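Local atomic coordinates of hookworm platelet inhibitor 1 (Ancylostoma caninum, PDB entry 4TPV), a protein that inhibits platelet aggregation and stops resting platelets adhering to fibrinogen and collagen, possibly by binding the integrins that recognise these two ligands. Residues 22-27 against 173-178; 28-31 against 35-38; 86-91 against 131-136; 110-115 against 135-140. All coordinates share one frame; numbering follows the deposited sequence. Where two conformers were deposited one is given.

Interaction 1: 22-27 against 173-178; sequences LHNGYR and NLLCIG
The nearest CA atoms across the contact, those of R27 and L175, are 7.9 Å apart, and no hydrogen bond links the two segments. Segment 22-27 lies within helix 13-34, tied internally by bonds from Y26 N to L22 O and from R27 N to H23 O, whereas 173-178 is a loop that leads into the short strand 176-177. Both close contacts are made by one side chain, that of L175, whose CB points toward the helix. With CG beside its own backbone N (chi1 -51°) and chi2 at -175°, the leucine presents both methyls to the helix. CD1 sits 4.0 Å from N24 O and 4.1 Å from N24 OD1, while CD2 lies 3.9 Å from R27 O. Each methyl therefore rests against a backbone carbonyl, and the two carbonyls are three residues apart on the helix. The aliphatic base of R27 adds a looser touch, with its CB 4.4 Å from L175 CD2. N24 and R27 belong to the HNxxR pattern, familiar from the first long helix of CAP proteins, and L175 comes from the disulfide-bonded C-terminal part of the chain, where C176 is joined to C158. Polar ends on the helix are engaged by other residues: N24 OD1 accepts from M42 N, R27 NE donates to R40 O, and R27 NH1 to both M112 O and W114 O.

Interaction 2: 28-31 against 35-38; sequences AAFA and KTSK
A31 and T36 meet where helix 13-34 ends and the chain folds back over its last turn, so this is a local helix-terminus contact, partly backbone and partly side chain. Their CA atoms are 4.7 Å apart. T36 N donates to A31 O over 3.2 Å, with an N-H...O angle of 155°, and approaches in the carbonyl plane on a lone pair. This bond spans five residues, and K35, the first residue to leave helical geometry, has a positive phi of 63°; a 6→1 bond following such a residue is a feature of Schellman-type helix ends. After the reversal CB of K35 points away from 28-31, although its NZ bonds back to R32 O, while CB of T36 points toward it. T36 then uses both of its branches. Its OG1 lies between the backbone N and the carbonyl carbon (chi1 67°) and presses close on A31, 3.1 Å from A31 CB. CG2 goes to the F30 ring, arriving at the edge near the ring plane, 3.9 Å from F30 CD1 and 4.1 Å from F30 CE1; the two side chains cross at about a right angle. F30 is itself stacked with Y34 and meets Y149 edge-to-face, so the threonine methyl borders an aromatic group. The chemistry is uneven: A31 O gains a well-directed donor, yet T36 OG1 is buried against carbon with no polar partner in the model, which probably carries some desolvation cost.

Interaction 3: 86-91 against 131-136; sequences NSWWSE and THVVCQ
W88, V133 and C135 meet in the core between helix 80-89 and strand 130-138 of the central sheet, where a cysteine sulfur touches the edge of an indole. The backbones are well apart, W88 CA lying 10.8 Å from C135 CA, and the tryptophan spans the interval. CG of W88 stands beside its backbone N (chi1 -62°), and the six-membered ring leads toward the strand. C135 SG sits 3.7 Å from both CZ3 and CH2 of W88, near the plane of the ring. Measured to the centroid of that ring, the sulfur is at 4.8 Å and 85° off the normal, which establishes an edge contact and excludes one over the face. Further round the rim, W88 CH2 reaches V133 CG1 at 4.2 Å, and W88 CZ2 lies 3.9 Å from V133 O, which is also close to the ring plane. A hydrogen bond from W88 NE1 to V70 O, on the adjoining strand 68-73, helps to fix the rotation of the indole. C135 is held in turn by its disulfide to C122 on the other neighbouring strand, 119-127. The sulfur and the ring edge are thus each restrained by covalent or hydrogen bonding to the same sheet. A helix packed on the central mixed sheet through a large aromatic residue in this way belongs to the alpha-beta-alpha sandwich of CAP proteins.

Interaction 4: 110-115 against 135-140; sequences ANMVWD and CQYGPE
N111 and Y137 form the tight part of this contact, helix 107-113 lying against the end of strand 130-138. N111 CB is 3.6 Å from Y137 CD2 and 3.7 Å from Y137 CE2, and N111 CG also comes within 3.7 Å of CD2. The amide is turned only 22° from the plane of the phenol ring, so the two flat groups lie close to parallel. The backbone oxygen of N111 is over one face of the ring, 4.1 Å above its plane and offset toward the rim. M112 approaches the far end of the phenol obliquely, its CG 3.7 Å from Y137 OH. Beyond Y137 the packing gives way: across the cis peptide bond before P139 the chain continues into P139 and E140, both exposed to solvent, where the ion pair of E140 with K51 is long and weak. N111 ND2 and Y137 OH find their partners outside the two segments. The amide nitrogen donates to N69 OD1 and E66 O, which probably fixes the rotation of the amide, and the hydroxyl pairs with H23. The interface is therefore mainly one of dispersion, with hydrogen bonds at its margins probably setting the orientation of the amide and the phenol.

Overall arrangement
Interactions 1 and 2 share helix 13-34, and their centres lie about 8 Å apart; C176 SG approaches K38 CA to 3.8 Å, so the C-terminal region also packs on the segment after the helix. Interactions 3 and 4 share C135 and Q136 of strand 130-138, with centres about 12 Å apart. M112 CE joins them from the helix side, 3.6 Å from W88 CB. Interaction 1 reaches interaction 4 through polar groups, H23 NE2 to Y137 OH at 2.7 Å, and interaction 3 through Y26, whose ring stacks on W89. Interaction 2 meets interaction 4 by packing, F30 CG lying 3.9 Å from V113 CG1.

Interaction 1: 22-27 against 173-178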
loop_
_atom_site.group_PDB
_atom_site.type_symbol
_atom_site.label_atom_id
_atom_site.label_comp_id
_atom_site.label_asym_id
_atom_site.label_seq_id
_atom_site.Cartn_x
_atom_site.Cartn_y
_atom_site.Cartn_z
ATOM N N LEU A 22 1.477 -7.013 5.580
ATOM C CA LEU A 22 0.054 -7.090 5.261
ATOM C C LEU A 22 -0.196 -6.662 3.814
ATOM O O LEU A 22 -0.855 -7.371 3.045
ATOM C CB LEU A 22 -0.749 -6.221 6.222
ATOM C CG LEU A 22 -2.239 -6.524 6.298
ATOM C CD1 LEU A 22 -2.432 -7.943 6.864
ATOM C CD2 LEU A 22 -2.899 -5.485 7.196
ATOM N N HIS A 23 0.382 -5.530 3.420
ATOM C CA HIS A 23 0.239 -5.071 2.036
ATOM C C HIS A 23 0.805 -6.067 1.018
ATOM O O HIS A 23 0.185 -6.349 -0.005
ATOM C CB HIS A 23 0.938 -3.724 1.837
ATOM C CG HIS A 23 0.132 -2.543 2.282
ATOM N ND1 HIS A 23 -0.013 -2.193 3.605
ATOM C CD2 HIS A 23 -0.553 -1.613 1.568
ATOM C CE1 HIS A 23 -0.778 -1.114 3.693
ATOM N NE2 HIS A 23 -1.114 -0.743 2.470
ATOM N N ASN A 24 1.991 -6.595 1.283
ATOM C CA ASN A 24 2.553 -7.543 0.342
ATOM C C ASN A 24 1.739 -8.841 0.249
ATOM O O ASN A 24 1.573 -9.376 -0.840
ATOM C CB ASN A 24 4.009 -7.820 0.705
ATOM C CG ASN A 24 4.929 -6.720 0.215
ATOM O OD1 ASN A 24 4.670 -6.116 -0.822
ATOM N ND2 ASN A 24 6.020 -6.486 0.931
ATOM N N GLY A 25 1.196 -9.315 1.371
ATOM C CA GLY A 25 0.276 -10.449 1.330
ATOM C C GLY A 25 -0.977 -10.165 0.512
ATOM O O GLY A 25 -1.471 -11.040 -0.212
ATOM N N TYR A 26 -1.519 -8.954 0.654
ATOM C CA TYR A 26 -2.653 -8.542 -0.167
ATOM C C TYR A 26 -2.261 -8.545 -1.635
ATOM O O TYR A 26 -3.001 -8.986 -2.498
ATOM C CB TYR A 26 -3.135 -7.135 0.195
ATOM C CG TYR A 26 -3.760 -6.956 1.561
ATOM C CD1 TYR A 26 -4.318 -8.012 2.241
ATOM C CD2 TYR A 26 -3.806 -5.696 2.152
ATOM C CE1 TYR A 26 -4.906 -7.828 3.482
ATOM C CE2 TYR A 26 -4.376 -5.508 3.391
ATOM C CZ TYR A 26 -4.926 -6.581 4.046
ATOM O OH TYR A 26 -5.486 -6.385 5.284
ATOM N N ARG A 27 -1.074 -8.024 -1.920
ATOM C CA ARG A 27 -0.640 -7.921 -3.318
ATOM C C ARG A 27 -0.324 -9.302 -3.933
ATOM O O ARG A 27 -0.593 -9.547 -5.108
ATOM C CB ARG A 27 0.565 -6.956 -3.414
ATOM C CG ARG A 27 0.179 -5.513 -3.098
ATOM C CD ARG A 27 1.400 -4.598 -2.899
ATOM N NE ARG A 27 2.170 -4.446 -4.133
ATOM C CZ ARG A 27 1.858 -3.590 -5.111
ATOM N NH1 ARG A 27 0.782 -2.816 -4.991
ATOM N NH2 ARG A 27 2.594 -3.532 -6.220
ATOM N N ASN A 173 7.274 -15.990 -5.866
ATOM C CA ASN A 173 7.512 -15.638 -7.261
ATOM C C ASN A 173 6.285 -15.029 -7.945
ATOM O O ASN A 173 6.035 -15.270 -9.138
ATOM C CB ASN A 173 8.009 -16.860 -8.028
ATOM C CG ASN A 173 9.387 -17.279 -7.577
ATOM O OD1 ASN A 173 9.552 -18.325 -6.956
ATOM N ND2 ASN A 173 10.383 -16.439 -7.852
ATOM N N LEU A 174 5.572 -14.199 -7.193
ATOM C CA LEU A 174 4.392 -13.512 -7.688
ATOM C C LEU A 174 4.644 -12.033 -7.889
ATOM O O LEU A 174 3.944 -11.388 -8.678
ATOM C CB LEU A 174 3.218 -13.682 -6.720
ATOM C CG LEU A 174 2.593 -15.078 -6.680
ATOM C CD1 LEU A 174 1.663 -15.200 -5.486
ATOM C CD2 LEU A 174 1.859 -15.364 -7.994
ATOM N N LEU A 175 5.636 -11.500 -7.164
ATOM C CA LEU A 175 5.906 -10.061 -7.127
ATOM C C LEU A 175 7.284 -9.732 -7.697
ATOM O O LEU A 175 8.144 -10.597 -7.810
ATOM C CB LEU A 175 5.793 -9.538 -5.684
ATOM C CG LEU A 175 4.523 -9.892 -4.897
ATOM C CD1 LEU A 175 4.508 -9.207 -3.534
ATOM C CD2 LEU A 175 3.264 -9.563 -5.701
ATOM N N CYS A 176 7.470 -8.475 -8.081
ATOM C CA CYS A 176 8.744 -8.021 -8.648
ATOM C C CYS A 176 9.522 -7.233 -7.625
ATOM O O CYS A 176 8.985 -6.316 -7.029
ATOM C CB CYS A 176 8.519 -7.132 -9.864
ATOM S SG CYS A 176 7.509 -7.844 -11.171
ATOM N N ILE A 177 10.804 -7.552 -7.449
ATOM C CA ILE A 177 11.638 -6.841 -6.462
ATOM C C ILE A 177 12.866 -6.185 -7.099
ATOM O O ILE A 177 13.447 -6.711 -8.042
ATOM C CB ILE A 177 12.089 -7.815 -5.345
ATOM C CG1 ILE A 177 12.774 -7.077 -4.192
ATOM C CG2 ILE A 177 12.975 -8.937 -5.897
ATOM C CD1 ILE A 177 11.859 -6.176 -3.408
ATOM N N GLY A 178 13.253 -5.028 -6.568
ATOM C CA GLY A 178 14.455 -4.345 -7.017
ATOM C C GLY A 178 15.734 -5.011 -6.535
ATOM O O GLY A 178 15.711 -5.878 -5.668
#

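Interaction 2: 28-31 against 35-38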
loop_
_atom_site.group_PDB
_atom_site.type_symbol
_atom_site.label_atom_id
_atom_site.label_comp_id
_atom_site.label_asym_id
_atom_site.label_seq_id
_atom_site.Cartn_x
_atom_site.Cartn_y
_atom_site.Cartn_z
ATOM N N ALA A 28 0.229 -10.217 -3.133
ATOM C CA ALA A 28 0.467 -11.586 -3.592
ATOM C C ALA A 28 -0.855 -12.330 -3.841
ATOM O O ALA A 28 -0.994 -13.042 -4.832
ATOM C CB ALA A 28 1.316 -12.335 -2.570
ATOM N N ALA A 29 -1.805 -12.177 -2.923
ATOM C CA ALA A 29 -3.119 -12.796 -3.102
ATOM C C ALA A 29 -3.751 -12.235 -4.354
ATOM O O ALA A 29 -4.299 -12.966 -5.178
ATOM C CB ALA A 29 -4.007 -12.545 -1.890
ATOM N N PHE A 30 -3.673 -10.916 -4.499
ATOM C CA PHE A 30 -4.270 -10.279 -5.659
ATOM C C PHE A 30 -3.591 -10.734 -6.948
ATOM O O PHE A 30 -4.268 -11.044 -7.938
ATOM C CB PHE A 30 -4.196 -8.758 -5.530
ATOM C CG PHE A 30 -5.145 -8.050 -6.441
ATOM C CD1 PHE A 30 -4.773 -7.725 -7.729
ATOM C CD2 PHE A 30 -6.407 -7.714 -6.001
ATOM C CE1 PHE A 30 -5.655 -7.059 -8.566
ATOM C CE2 PHE A 30 -7.289 -7.049 -6.823
ATOM C CZ PHE A 30 -6.921 -6.733 -8.108
ATOM N N ALA A 31 -2.264 -10.823 -6.950
ATOM C CA ALA A 31 -1.534 -11.194 -8.166
ATOM C C ALA A 31 -1.868 -12.612 -8.631
ATOM O O ALA A 31 -1.974 -12.870 -9.833
ATOM C CB ALA A 31 -0.003 -11.064 -7.945
ATOM N N LYS A 35 -4.205 -12.655 -11.719
ATOM C CA LYS A 35 -3.189 -12.889 -12.746
ATOM C C LYS A 35 -2.588 -11.567 -13.220
ATOM O O LYS A 35 -2.831 -11.103 -14.337
ATOM C CB LYS A 35 -3.763 -13.677 -13.931
ATOM C CG LYS A 35 -4.397 -15.005 -13.535
ATOM C CD LYS A 35 -3.432 -15.855 -12.725
ATOM C CE LYS A 35 -4.091 -17.168 -12.275
ATOM N NZ LYS A 35 -3.327 -17.837 -11.171
ATOM N N THR A 36 -1.795 -10.962 -12.348
ATOM C CA THR A 36 -1.180 -9.675 -12.626
ATOM C C THR A 36 0.300 -9.878 -12.958
ATOM O O THR A 36 1.023 -10.494 -12.171
ATOM C CB THR A 36 -1.307 -8.710 -11.424
ATOM O OG1 THR A 36 -0.530 -9.203 -10.319
ATOM C CG2 THR A 36 -2.775 -8.592 -10.973
ATOM N N SER A 37 0.740 -9.337 -14.095
ATOM C CA SER A 37 2.051 -9.668 -14.654
ATOM C C SER A 37 3.265 -8.895 -14.120
ATOM O O SER A 37 4.392 -9.284 -14.415
ATOM C CB SER A 37 2.005 -9.495 -16.169
ATOM O OG SER A 37 1.625 -8.170 -16.508
ATOM N N LYS A 38 3.054 -7.810 -13.371
ATOM C CA LYS A 38 4.189 -7.054 -12.827
ATOM C C LYS A 38 3.831 -6.331 -11.527
ATOM O O LYS A 38 4.062 -5.126 -11.354
ATOM C CB LYS A 38 4.732 -6.086 -13.881
ATOM C CG LYS A 38 3.728 -5.180 -14.559
ATOM C CD LYS A 38 4.461 -4.214 -15.492
ATOM C CE LYS A 38 3.484 -3.459 -16.379
ATOM N NZ LYS A 38 4.214 -2.523 -17.299
#

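Interaction 3: 86-91 against 131-136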
loop_
_atom_site.group_PDB
_atom_site.type_symbol
_atom_site.label_atom_id
_atom_site.label_comp_id
_atom_site.label_asym_id
_atom_site.label_seq_id
_atom_site.Cartn_x
_atom_site.Cartn_y
_atom_site.Cartn_z
ATOM N N ASN A 86 -7.827 -4.164 6.754
ATOM C CA ASN A 86 -9.071 -4.856 6.434
ATOM C C ASN A 86 -10.124 -3.910 5.872
ATOM O O ASN A 86 -10.881 -4.272 4.957
ATOM C CB ASN A 86 -9.594 -5.596 7.670
ATOM C CG ASN A 86 -8.981 -6.964 7.809
ATOM O OD1 ASN A 86 -9.461 -7.929 7.221
ATOM N ND2 ASN A 86 -7.890 -7.053 8.561
ATOM N N SER A 87 -10.190 -2.699 6.408
ATOM C CA SER A 87 -11.116 -1.715 5.874
ATOM C C SER A 87 -10.777 -1.417 4.417
ATOM O O SER A 87 -11.664 -1.390 3.574
ATOM C CB SER A 87 -11.089 -0.421 6.695
ATOM O OG SER A 87 -12.143 0.435 6.287
ATOM N N TRP A 88 -9.498 -1.209 4.124
ATOM C CA TRP A 88 -9.081 -0.906 2.760
ATOM C C TRP A 88 -9.249 -2.125 1.840
ATOM O O TRP A 88 -9.742 -2.006 0.717
ATOM C CB TRP A 88 -7.633 -0.400 2.757
ATOM C CG TRP A 88 -7.474 0.871 3.547
ATOM C CD1 TRP A 88 -8.454 1.736 3.888
ATOM C CD2 TRP A 88 -6.260 1.398 4.111
ATOM N NE1 TRP A 88 -7.942 2.787 4.622
ATOM C CE2 TRP A 88 -6.593 2.592 4.776
ATOM C CE3 TRP A 88 -4.936 0.963 4.129
ATOM C CZ2 TRP A 88 -5.642 3.380 5.425
ATOM C CZ3 TRP A 88 -3.992 1.738 4.775
ATOM C CH2 TRP A 88 -4.347 2.932 5.418
ATOM N N TRP A 89 -8.837 -3.302 2.303
ATOM C CA TRP A 89 -8.984 -4.509 1.475
ATOM C C TRP A 89 -10.439 -4.801 1.097
ATOM O O TRP A 89 -10.720 -5.252 -0.021
ATOM C CB TRP A 89 -8.385 -5.727 2.198
ATOM C CG TRP A 89 -8.681 -7.026 1.482
ATOM C CD1 TRP A 89 -9.729 -7.866 1.714
ATOM C CD2 TRP A 89 -7.930 -7.611 0.411
ATOM N NE1 TRP A 89 -9.666 -8.949 0.870
ATOM C CE2 TRP A 89 -8.574 -8.814 0.055
ATOM C CE3 TRP A 89 -6.770 -7.240 -0.274
ATOM C CZ2 TRP A 89 -8.093 -9.649 -0.958
ATOM C CZ3 TRP A 89 -6.295 -8.059 -1.273
ATOM C CH2 TRP A 89 -6.958 -9.253 -1.611
ATOM N N SER A 90 -11.363 -4.520 2.016
ATOM C CA SER A 90 -12.780 -4.812 1.777
ATOM C C SER A 90 -13.352 -4.103 0.542
ATOM O O SER A 90 -14.402 -4.499 0.024
ATOM C CB SER A 90 -13.607 -4.450 3.011
ATOM O OG SER A 90 -13.333 -5.345 4.079
ATOM N N GLU A 91 -12.665 -3.082 0.045
ATOM C CA GLU A 91 -13.126 -2.381 -1.144
ATOM C C GLU A 91 -13.003 -3.242 -2.387
ATOM O O GLU A 91 -13.522 -2.895 -3.450
ATOM C CB GLU A 91 -12.345 -1.076 -1.335
ATOM C CG GLU A 91 -12.626 -0.062 -0.252
ATOM C CD GLU A 91 -11.932 1.257 -0.508
ATOM O OE1 GLU A 91 -11.039 1.284 -1.383
ATOM O OE2 GLU A 91 -12.316 2.261 0.137
ATOM N N THR A 131 -8.893 7.573 16.069
ATOM C CA THR A 131 -7.611 7.224 15.453
ATOM C C THR A 131 -7.707 7.421 13.951
ATOM O O THR A 131 -8.648 6.958 13.326
ATOM C CB THR A 131 -7.214 5.781 15.781
ATOM O OG1 THR A 131 -7.149 5.629 17.206
ATOM C CG2 THR A 131 -5.863 5.419 15.162
ATOM N N HIS A 132 -6.745 8.145 13.388
ATOM C CA HIS A 132 -6.582 8.233 11.941
ATOM C C HIS A 132 -5.333 7.467 11.568
ATOM O O HIS A 132 -4.267 7.669 12.145
ATOM C CB HIS A 132 -6.445 9.679 11.444
ATOM C CG HIS A 132 -7.703 10.496 11.528
ATOM N ND1 HIS A 132 -7.984 11.503 10.634
ATOM C CD2 HIS A 132 -8.754 10.446 12.385
ATOM C CE1 HIS A 132 -9.146 12.054 10.942
ATOM N NE2 HIS A 132 -9.638 11.427 11.996
ATOM N N VAL A 133 -5.482 6.563 10.613
ATOM C CA VAL A 133 -4.360 5.859 10.046
ATOM C C VAL A 133 -4.225 6.348 8.618
ATOM O O VAL A 133 -5.218 6.369 7.877
ATOM C CB VAL A 133 -4.573 4.342 10.052
ATOM C CG1 VAL A 133 -3.381 3.650 9.400
ATOM C CG2 VAL A 133 -4.799 3.845 11.472
ATOM N N VAL A 134 -3.020 6.756 8.228
ATOM C CA VAL A 134 -2.762 7.231 6.860
ATOM C C VAL A 134 -1.560 6.503 6.302
ATOM O O VAL A 134 -0.526 6.409 6.969
ATOM C CB VAL A 134 -2.485 8.760 6.823
ATOM C CG1 VAL A 134 -2.007 9.181 5.451
ATOM C CG2 VAL A 134 -3.716 9.545 7.268
ATOM N N CYS A 135 -1.690 5.982 5.089
ATOM C CA CYS A 135 -0.548 5.434 4.388
ATOM C C CYS A 135 -0.366 6.178 3.072
ATOM O O CYS A 135 -1.335 6.524 2.396
ATOM C CB CYS A 135 -0.713 3.938 4.130
ATOM S SG CYS A 135 -0.613 2.864 5.596
ATOM N N GLN A 136 0.893 6.438 2.748
ATOM C CA GLN A 136 1.280 7.098 1.518
ATOM C C GLN A 136 2.059 6.099 0.679
ATOM O O GLN A 136 2.862 5.311 1.205
ATOM C CB GLN A 136 2.129 8.354 1.818
ATOM C CG GLN A 136 1.347 9.462 2.511
ATOM C CD GLN A 136 0.735 10.437 1.533
ATOM O OE1 GLN A 136 0.900 10.305 0.317
ATOM N NE2 GLN A 136 0.017 11.433 2.058
#

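Interaction 4: 110-115 against 135-140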
loop_
_atom_site.group_PDB
_atom_site.type_symbol
_atom_site.label_atom_id
_atom_site.label_comp_id
_atom_site.label_asym_id
_atom_site.label_seq_id
_atom_site.Cartn_x
_atom_site.Cartn_y
_atom_site.Cartn_z
ATOM N N ALA A 110 -7.239 0.249 -4.551
ATOM C CA ALA A 110 -6.421 0.557 -5.730
ATOM C C ALA A 110 -4.996 0.989 -5.348
ATOM O O ALA A 110 -4.024 0.610 -6.032
ATOM C CB ALA A 110 -7.112 1.634 -6.575
ATOM N N ASN A 111 -4.850 1.770 -4.282
ATOM C CA ASN A 111 -3.516 2.173 -3.860
ATOM C C ASN A 111 -2.721 0.954 -3.404
ATOM O O ASN A 111 -1.522 0.846 -3.672
ATOM C CB ASN A 111 -3.571 3.205 -2.725
ATOM C CG ASN A 111 -3.381 4.638 -3.216
ATOM O OD1 ASN A 111 -2.531 4.923 -4.075
ATOM N ND2 ASN A 111 -4.159 5.559 -2.639
ATOM N N MET A 112 -3.396 0.032 -2.712
ATOM C CA MET A 112 -2.713 -1.133 -2.160
ATOM C C MET A 112 -2.268 -2.128 -3.223
ATOM O O MET A 112 -1.246 -2.785 -3.045
ATOM C CB MET A 112 -3.590 -1.856 -1.125
ATOM C CG MET A 112 -3.830 -1.057 0.139
ATOM S SD MET A 112 -4.294 -2.084 1.554
ATOM C CE MET A 112 -5.758 -2.903 0.937
ATOM N N VAL A 113 -3.004 -2.233 -4.330
ATOM C CA VAL A 113 -2.658 -3.226 -5.362
ATOM C C VAL A 113 -2.232 -2.623 -6.710
ATOM O O VAL A 113 -2.050 -3.356 -7.695
ATOM C CB VAL A 113 -3.821 -4.226 -5.573
ATOM C CG1 VAL A 113 -4.132 -4.944 -4.252
ATOM C CG2 VAL A 113 -5.070 -3.533 -6.178
ATOM N N TRP A 114 -2.005 -1.313 -6.751
ATOM C CA TRP A 114 -1.469 -0.694 -7.972
ATOM C C TRP A 114 -0.135 -1.366 -8.322
ATOM O O TRP A 114 0.757 -1.428 -7.468
ATOM C CB TRP A 114 -1.286 0.823 -7.780
ATOM C CG TRP A 114 -1.439 1.539 -9.082
ATOM C CD1 TRP A 114 -0.481 1.711 -10.045
ATOM C CD2 TRP A 114 -2.641 2.127 -9.602
ATOM N NE1 TRP A 114 -1.004 2.394 -11.125
ATOM C CE2 TRP A 114 -2.327 2.661 -10.878
ATOM C CE3 TRP A 114 -3.941 2.280 -9.104
ATOM C CZ2 TRP A 114 -3.273 3.320 -11.673
ATOM C CZ3 TRP A 114 -4.893 2.939 -9.899
ATOM C CH2 TRP A 114 -4.542 3.443 -11.178
ATOM N N ASP A 115 0.022 -1.871 -9.541
ATOM C CA ASP A 115 1.098 -2.833 -9.729
ATOM C C ASP A 115 2.468 -2.147 -9.626
ATOM O O ASP A 115 3.418 -2.743 -9.109
ATOM C CB ASP A 115 0.922 -3.665 -11.038
ATOM C CG ASP A 115 0.879 -2.844 -12.310
ATOM O OD1 ASP A 115 0.939 -1.602 -12.289
ATOM O OD2 ASP A 115 0.767 -3.489 -13.368
ATOM N N CYS A 135 -1.690 5.982 5.089
ATOM C CA CYS A 135 -0.548 5.434 4.388
ATOM C C CYS A 135 -0.366 6.178 3.072
ATOM O O CYS A 135 -1.335 6.524 2.396
ATOM C CB CYS A 135 -0.713 3.938 4.130
ATOM S SG CYS A 135 -0.613 2.864 5.596
ATOM N N GLN A 136 0.893 6.438 2.748
ATOM C CA GLN A 136 1.280 7.098 1.518
ATOM C C GLN A 136 2.059 6.099 0.679
ATOM O O GLN A 136 2.862 5.311 1.205
ATOM C CB GLN A 136 2.129 8.354 1.818
ATOM C CG GLN A 136 1.347 9.462 2.511
ATOM C CD GLN A 136 0.735 10.437 1.533
ATOM O OE1 GLN A 136 0.900 10.305 0.317
ATOM N NE2 GLN A 136 0.017 11.433 2.058
ATOM N N TYR A 137 1.804 6.112 -0.625
ATOM C CA TYR A 137 2.409 5.149 -1.529
ATOM C C TYR A 137 3.248 5.822 -2.605
ATOM O O TYR A 137 3.115 7.031 -2.879
ATOM C CB TYR A 137 1.311 4.288 -2.172
ATOM C CG TYR A 137 0.441 3.600 -1.140
ATOM C CD1 TYR A 137 0.823 2.395 -0.573
ATOM C CD2 TYR A 137 -0.739 4.194 -0.687
ATOM C CE1 TYR A 137 0.025 1.766 0.411
ATOM C CE2 TYR A 137 -1.532 3.577 0.284
ATOM C CZ TYR A 137 -1.152 2.355 0.817
ATOM O OH TYR A 137 -1.950 1.748 1.769
ATOM N N GLY A 138 4.123 5.033 -3.225
ATOM C CA GLY A 138 4.932 5.526 -4.331
ATOM C C GLY A 138 5.406 4.403 -5.237
ATOM O O GLY A 138 5.351 3.234 -4.865
ATOM N N PRO A 139 5.837 4.749 -6.461
ATOM C CA PRO A 139 5.810 6.121 -6.978
ATOM C C PRO A 139 4.421 6.555 -7.407
ATOM O O PRO A 139 3.485 5.754 -7.456
ATOM C CB PRO A 139 6.756 6.068 -8.195
ATOM C CG PRO A 139 7.093 4.615 -8.413
ATOM C CD PRO A 139 6.277 3.781 -7.475
ATOM N N GLU A 140 4.274 7.835 -7.716
ATOM C CA GLU A 140 2.972 8.337 -8.138
ATOM C C GLU A 140 2.550 7.795 -9.503
ATOM O O GLU A 140 3.292 7.879 -10.484
ATOM C CB GLU A 140 2.980 9.866 -8.158
ATOM C CG GLU A 140 3.095 10.497 -6.780
ATOM C CD GLU A 140 3.235 12.010 -6.848
ATOM O OE1 GLU A 140 3.348 12.551 -7.972
ATOM O OE2 GLU A 140 3.235 12.654 -5.778
#